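Local coordinates for protein UDP-N-acetylmuramate--L-alanine ligase (Thermotoga maritima, PDB 1J6U) that joins L-alanine to UDP-N-acetylmuramate at the expense of ATP, an early cytoplasmic step in building bacterial peptidoglycan, at residues A[317-328]-A[444-455]. Sequence-based numbering, arbitrary orientation.
Sequences FHDPETNIYVID and IYSSRRFVERYQ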
loop_
_atom_site.group_PDB
_atom_site.type_symbol
_atom_site.label_atom_id
_atom_site.label_comp_id
_atom_site.label_asym_id
_atom_site.label_seq_id
_atom_site.Cartn_x
_atom_site.Cartn_y
_atom_site.Cartn_z
ATOM N N PHE A 317 14.952 -10.331 -2.626
ATOM C CA PHE A 317 15.962 -11.356 -2.713
ATOM C C PHE A 317 17.114 -11.128 -1.736
ATOM O O PHE A 317 17.574 -10.004 -1.509
ATOM C CB PHE A 317 16.524 -11.396 -4.138
ATOM C CG PHE A 317 17.667 -12.331 -4.293
ATOM C CD1 PHE A 317 17.449 -13.707 -4.421
ATOM C CD2 PHE A 317 18.965 -11.862 -4.250
ATOM C CE1 PHE A 317 18.523 -14.596 -4.499
ATOM C CE2 PHE A 317 20.050 -12.752 -4.332
ATOM C CZ PHE A 317 19.832 -14.106 -4.453
ATOM N N HIS A 318 17.597 -12.214 -1.161
ATOM C CA HIS A 318 18.710 -12.089 -0.253
ATOM C C HIS A 318 19.692 -13.212 -0.464
ATOM O O HIS A 318 19.293 -14.367 -0.471
ATOM C CB HIS A 318 18.247 -12.131 1.200
ATOM C CG HIS A 318 19.381 -12.148 2.178
ATOM N ND1 HIS A 318 19.328 -12.839 3.365
ATOM C CD2 HIS A 318 20.609 -11.582 2.125
ATOM C CE1 HIS A 318 20.476 -12.701 4.001
ATOM N NE2 HIS A 318 21.271 -11.945 3.269
ATOM N N ASP A 319 20.966 -12.876 -0.668
ATOM C CA ASP A 319 21.983 -13.920 -0.798
ATOM C C ASP A 319 22.847 -13.826 0.456
ATOM O O ASP A 319 23.680 -12.941 0.608
ATOM C CB ASP A 319 22.859 -13.748 -2.028
ATOM C CG ASP A 319 23.833 -14.906 -2.199
ATOM O OD1 ASP A 319 24.465 -14.986 -3.270
ATOM O OD2 ASP A 319 23.956 -15.736 -1.258
ATOM N N PRO A 320 22.640 -14.756 1.373
ATOM C CA PRO A 320 23.337 -14.853 2.652
ATOM C C PRO A 320 24.813 -15.208 2.525
ATOM O O PRO A 320 25.615 -14.865 3.397
ATOM C CB PRO A 320 22.503 -15.882 3.399
ATOM C CG PRO A 320 22.150 -16.828 2.308
ATOM C CD PRO A 320 21.804 -15.941 1.124
ATOM N N GLU A 321 25.183 -15.879 1.446
ATOM C CA GLU A 321 26.589 -16.204 1.230
ATOM C C GLU A 321 27.307 -14.926 0.847
ATOM O O GLU A 321 28.440 -14.644 1.215
ATOM C CB GLU A 321 26.774 -17.159 0.058
ATOM C CG GLU A 321 26.260 -18.561 0.260
ATOM C CD GLU A 321 26.644 -19.475 -0.899
ATOM O OE1 GLU A 321 27.494 -19.058 -1.726
ATOM O OE2 GLU A 321 26.109 -20.609 -0.976
ATOM N N THR A 322 26.594 -14.096 0.138
ATOM C CA THR A 322 27.244 -12.926 -0.389
ATOM C C THR A 322 26.946 -11.601 0.308
ATOM O O THR A 322 27.622 -10.578 0.072
ATOM C CB THR A 322 26.842 -12.938 -1.839
ATOM O OG1 THR A 322 27.987 -12.718 -2.649
ATOM C CG2 THR A 322 25.715 -12.003 -2.084
ATOM N N ASN A 323 25.958 -11.661 1.205
ATOM C CA ASN A 323 25.437 -10.524 1.934
ATOM C C ASN A 323 24.887 -9.487 0.925
ATOM O O ASN A 323 25.213 -8.284 0.963
ATOM C CB ASN A 323 26.487 -9.885 2.861
ATOM C CG ASN A 323 25.853 -8.859 3.778
ATOM O OD1 ASN A 323 24.647 -8.935 4.075
ATOM N ND2 ASN A 323 26.638 -7.902 4.233
ATOM N N ILE A 324 24.058 -9.978 0.006
ATOM C CA ILE A 324 23.447 -9.115 -0.998
ATOM C C ILE A 324 21.924 -9.116 -0.905
ATOM O O ILE A 324 21.285 -10.168 -0.826
ATOM C CB ILE A 324 23.878 -9.532 -2.426
ATOM C CG1 ILE A 324 25.256 -8.964 -2.699
ATOM C CG2 ILE A 324 22.914 -8.963 -3.482
ATOM C CD1 ILE A 324 25.922 -9.620 -3.875
ATOM N N TYR A 325 21.346 -7.927 -0.923
ATOM C CA TYR A 325 19.890 -7.804 -0.854
ATOM C C TYR A 325 19.309 -6.994 -2.001
ATOM O O TYR A 325 19.887 -5.997 -2.450
ATOM C CB TYR A 325 19.458 -7.083 0.450
ATOM C CG TYR A 325 19.802 -7.799 1.745
ATOM C CD1 TYR A 325 21.096 -7.769 2.234
ATOM C CD2 TYR A 325 18.817 -8.480 2.498
ATOM C CE1 TYR A 325 21.427 -8.376 3.429
ATOM C CE2 TYR A 325 19.136 -9.103 3.725
ATOM C CZ TYR A 325 20.450 -9.029 4.173
ATOM O OH TYR A 325 20.832 -9.516 5.380
ATOM N N VAL A 326 18.146 -7.402 -2.462
ATOM C CA VAL A 326 17.433 -6.623 -3.467
ATOM C C VAL A 326 16.125 -6.296 -2.737
ATOM O O VAL A 326 15.342 -7.181 -2.343
ATOM C CB VAL A 326 17.150 -7.438 -4.770
ATOM C CG1 VAL A 326 16.299 -6.597 -5.707
ATOM C CG2 VAL A 326 18.483 -7.820 -5.473
ATOM N N ILE A 327 15.889 -5.016 -2.560
ATOM C CA ILE A 327 14.703 -4.553 -1.848
ATOM C C ILE A 327 13.831 -3.645 -2.733
ATOM O O ILE A 327 14.350 -2.799 -3.479
ATOM C CB ILE A 327 15.147 -3.781 -0.548
ATOM C CG1 ILE A 327 15.840 -4.755 0.408
ATOM C CG2 ILE A 327 13.934 -3.189 0.193
ATOM C CD1 ILE A 327 16.292 -4.113 1.731
ATOM N N ASP A 328 12.511 -3.840 -2.646
ATOM C CA ASP A 328 11.520 -3.040 -3.382
ATOM C C ASP A 328 10.773 -2.027 -2.524
ATOM O O ASP A 328 10.281 -2.345 -1.444
ATOM C CB ASP A 328 10.475 -3.948 -4.019
ATOM C CG ASP A 328 11.060 -4.837 -5.078
ATOM O OD1 ASP A 328 11.710 -4.281 -5.971
ATOM O OD2 ASP A 328 10.875 -6.073 -5.038
ATOM N N ILE A 444 9.602 -1.937 -10.738
ATOM C CA ILE A 444 9.381 -3.220 -10.111
ATOM C C ILE A 444 9.797 -4.372 -11.026
ATOM O O ILE A 444 10.218 -5.430 -10.536
ATOM C CB ILE A 444 7.881 -3.401 -9.626
ATOM C CG1 ILE A 444 7.778 -4.696 -8.832
ATOM C CG2 ILE A 444 6.881 -3.405 -10.766
ATOM C CD1 ILE A 444 8.426 -4.557 -7.412
ATOM N N TYR A 445 9.709 -4.181 -12.343
ATOM C CA TYR A 445 10.120 -5.259 -13.259
ATOM C C TYR A 445 11.664 -5.359 -13.436
ATOM O O TYR A 445 12.204 -6.436 -13.648
ATOM C CB TYR A 445 9.430 -5.088 -14.618
ATOM C CG TYR A 445 7.918 -5.054 -14.518
ATOM C CD1 TYR A 445 7.229 -3.838 -14.559
ATOM C CD2 TYR A 445 7.180 -6.226 -14.290
ATOM C CE1 TYR A 445 5.841 -3.779 -14.369
ATOM C CE2 TYR A 445 5.783 -6.186 -14.095
ATOM C CZ TYR A 445 5.116 -4.954 -14.138
ATOM O OH TYR A 445 3.735 -4.877 -13.973
ATOM N N SER A 446 12.365 -4.234 -13.324
ATOM C CA SER A 446 13.816 -4.217 -13.443
ATOM C C SER A 446 14.321 -5.013 -12.271
ATOM O O SER A 446 15.185 -5.889 -12.410
ATOM C CB SER A 446 14.357 -2.793 -13.330
ATOM O OG SER A 446 13.663 -1.950 -14.221
ATOM N N SER A 447 13.760 -4.683 -11.109
ATOM C CA SER A 447 14.101 -5.344 -9.868
ATOM C C SER A 447 14.056 -6.871 -10.041
ATOM O O SER A 447 15.019 -7.584 -9.670
ATOM C CB SER A 447 13.126 -4.880 -8.791
ATOM O OG SER A 447 13.263 -5.667 -7.636
ATOM N N ARG A 448 12.961 -7.377 -10.616
ATOM C CA ARG A 448 12.825 -8.815 -10.822
ATOM C C ARG A 448 13.848 -9.262 -11.829
ATOM O O ARG A 448 14.489 -10.304 -11.664
ATOM C CB ARG A 448 11.427 -9.209 -11.329
ATOM C CG ARG A 448 10.282 -8.973 -10.308
ATOM C CD ARG A 448 8.886 -8.962 -10.983
ATOM N NE ARG A 448 7.780 -8.595 -10.085
ATOM C CZ ARG A 448 6.538 -8.318 -10.498
ATOM N NH1 ARG A 448 6.242 -8.362 -11.796
ATOM N NH2 ARG A 448 5.586 -8.004 -9.619
ATOM N N ARG A 449 14.028 -8.469 -12.874
ATOM C CA ARG A 449 14.994 -8.881 -13.863
ATOM C C ARG A 449 16.388 -8.904 -13.258
ATOM O O ARG A 449 17.137 -9.837 -13.531
ATOM C CB ARG A 449 14.885 -8.020 -15.115
ATOM C CG ARG A 449 13.675 -8.434 -15.937
ATOM C CD ARG A 449 13.732 -7.872 -17.329
ATOM N NE ARG A 449 13.591 -6.417 -17.343
ATOM C CZ ARG A 449 12.432 -5.778 -17.464
ATOM N NH1 ARG A 449 11.302 -6.469 -17.587
ATOM N NH2 ARG A 449 12.413 -4.449 -17.455
ATOM N N PHE A 450 16.699 -7.938 -12.384
ATOM C CA PHE A 450 17.999 -7.892 -11.701
ATOM C C PHE A 450 18.197 -9.149 -10.850
ATOM O O PHE A 450 19.292 -9.716 -10.775
ATOM C CB PHE A 450 18.078 -6.681 -10.788
ATOM C CG PHE A 450 19.383 -6.569 -10.042
ATOM C CD1 PHE A 450 20.585 -6.451 -10.739
ATOM C CD2 PHE A 450 19.413 -6.577 -8.628
ATOM C CE1 PHE A 450 21.823 -6.342 -10.043
ATOM C CE2 PHE A 450 20.626 -6.466 -7.927
ATOM C CZ PHE A 450 21.839 -6.348 -8.634
ATOM N N VAL A 451 17.128 -9.602 -10.215
ATOM C CA VAL A 451 17.262 -10.766 -9.381
ATOM C C VAL A 451 17.536 -11.935 -10.291
ATOM O O VAL A 451 18.474 -12.713 -10.058
ATOM C CB VAL A 451 15.993 -10.986 -8.505
ATOM C CG1 VAL A 451 16.030 -12.369 -7.851
ATOM C CG2 VAL A 451 15.931 -9.924 -7.424
ATOM N N GLU A 452 16.734 -12.066 -11.340
ATOM C CA GLU A 452 16.953 -13.165 -12.277
ATOM C C GLU A 452 18.401 -13.170 -12.811
ATOM O O GLU A 452 19.027 -14.225 -12.915
ATOM C CB GLU A 452 15.931 -13.089 -13.422
ATOM C CG GLU A 452 14.503 -13.423 -12.962
ATOM C CD GLU A 452 13.406 -13.088 -13.981
ATOM O OE1 GLU A 452 13.557 -12.084 -14.725
ATOM O OE2 GLU A 452 12.380 -13.817 -14.015
ATOM N N ARG A 453 18.935 -11.994 -13.125
ATOM C CA ARG A 453 20.298 -11.873 -13.646
ATOM C C ARG A 453 21.248 -12.458 -12.626
ATOM O O ARG A 453 22.068 -13.323 -12.935
ATOM C CB ARG A 453 20.636 -10.391 -13.895
ATOM C CG ARG A 453 22.122 -10.104 -14.009
ATOM C CD ARG A 453 22.436 -8.585 -14.087
ATOM N NE ARG A 453 23.879 -8.381 -13.935
ATOM C CZ ARG A 453 24.482 -7.223 -13.657
ATOM N NH1 ARG A 453 23.791 -6.108 -13.500
ATOM N NH2 ARG A 453 25.792 -7.200 -13.474
ATOM N N TYR A 454 21.113 -11.977 -11.395
ATOM C CA TYR A 454 21.930 -12.430 -10.274
ATOM C C TYR A 454 21.905 -13.929 -10.152
ATOM O O TYR A 454 22.945 -14.575 -10.112
ATOM C CB TYR A 454 21.405 -11.876 -8.952
ATOM C CG TYR A 454 22.317 -12.194 -7.818
ATOM C CD1 TYR A 454 23.396 -11.354 -7.519
ATOM C CD2 TYR A 454 22.158 -13.365 -7.084
ATOM C CE1 TYR A 454 24.291 -11.660 -6.523
ATOM C CE2 TYR A 454 23.072 -13.686 -6.070
ATOM C CZ TYR A 454 24.135 -12.826 -5.802
ATOM O OH TYR A 454 25.085 -13.151 -4.851
ATOM N N GLN A 455 20.700 -14.473 -10.063
ATOM C CA GLN A 455 20.536 -15.901 -9.914
ATOM C C GLN A 455 21.159 -16.638 -11.066
ATOM O O GLN A 455 22.010 -17.495 -10.864
ATOM C CB GLN A 455 19.051 -16.273 -9.780
ATOM C CG GLN A 455 18.360 -15.588 -8.598
ATOM C CD GLN A 455 16.921 -16.052 -8.367
ATOM O OE1 GLN A 455 16.703 -17.043 -7.696
ATOM N NE2 GLN A 455 15.939 -15.330 -8.924
HETATM O O HOH W 1 11.519 -7.749 -7.440
#
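Tyr454 with Asp319 and Ser447 with Asp328 form the two hydroxyl-to-carboxylate hydrogen bonds that pin helix 444-455 to the hairpin 317-328, one near each end of the contact. Tyr454 OH donates to Asp319 OD1 at 2.5 Å; the oxygen lies at the phenol's edge, in the ring plane, and is met on its anti side, somewhat out of the carboxylate plane, with carboxylate and ring nearly perpendicular. Asp319 OD2 meanwhile accepts from the backbone N of Glu321, closing an Asx turn, so one carboxylate ties the helix to the hairpin's turn, where Asn323 and Ile324 form a G1 bulge opposite Asp319. At the other end Ser447 OG donates to the syn lone pair of Asp328 OD1 (2.7 Å), and a water donating to both Asp328 OD2 and Ser447 OG makes a second link.

Apolar packing fills the interval. With CG anti to the backbone N (chi1 -173°), Tyr454 reaches over the hairpin; its CD2 lies 3.5 Å from Phe317 CE2, the ring planes inclined at 52°. Val451 CG2 packs on Phe317 CB (3.6 Å) and Val326 CG1, and Val326 CG2 meets the Phe450 ring edge at CD2 (3.5 Å). A leucine in place of Tyr454 would probably leave Asp319 OD1 without its hydroxyl donor and weaken the packing against Phe317.

The helix runs nearly antiparallel to strand 324-328 (163°), covering one side of the C-terminal domain's mixed sheet, where strand 433-438 adds Phe435 and Phe437 against Phe450.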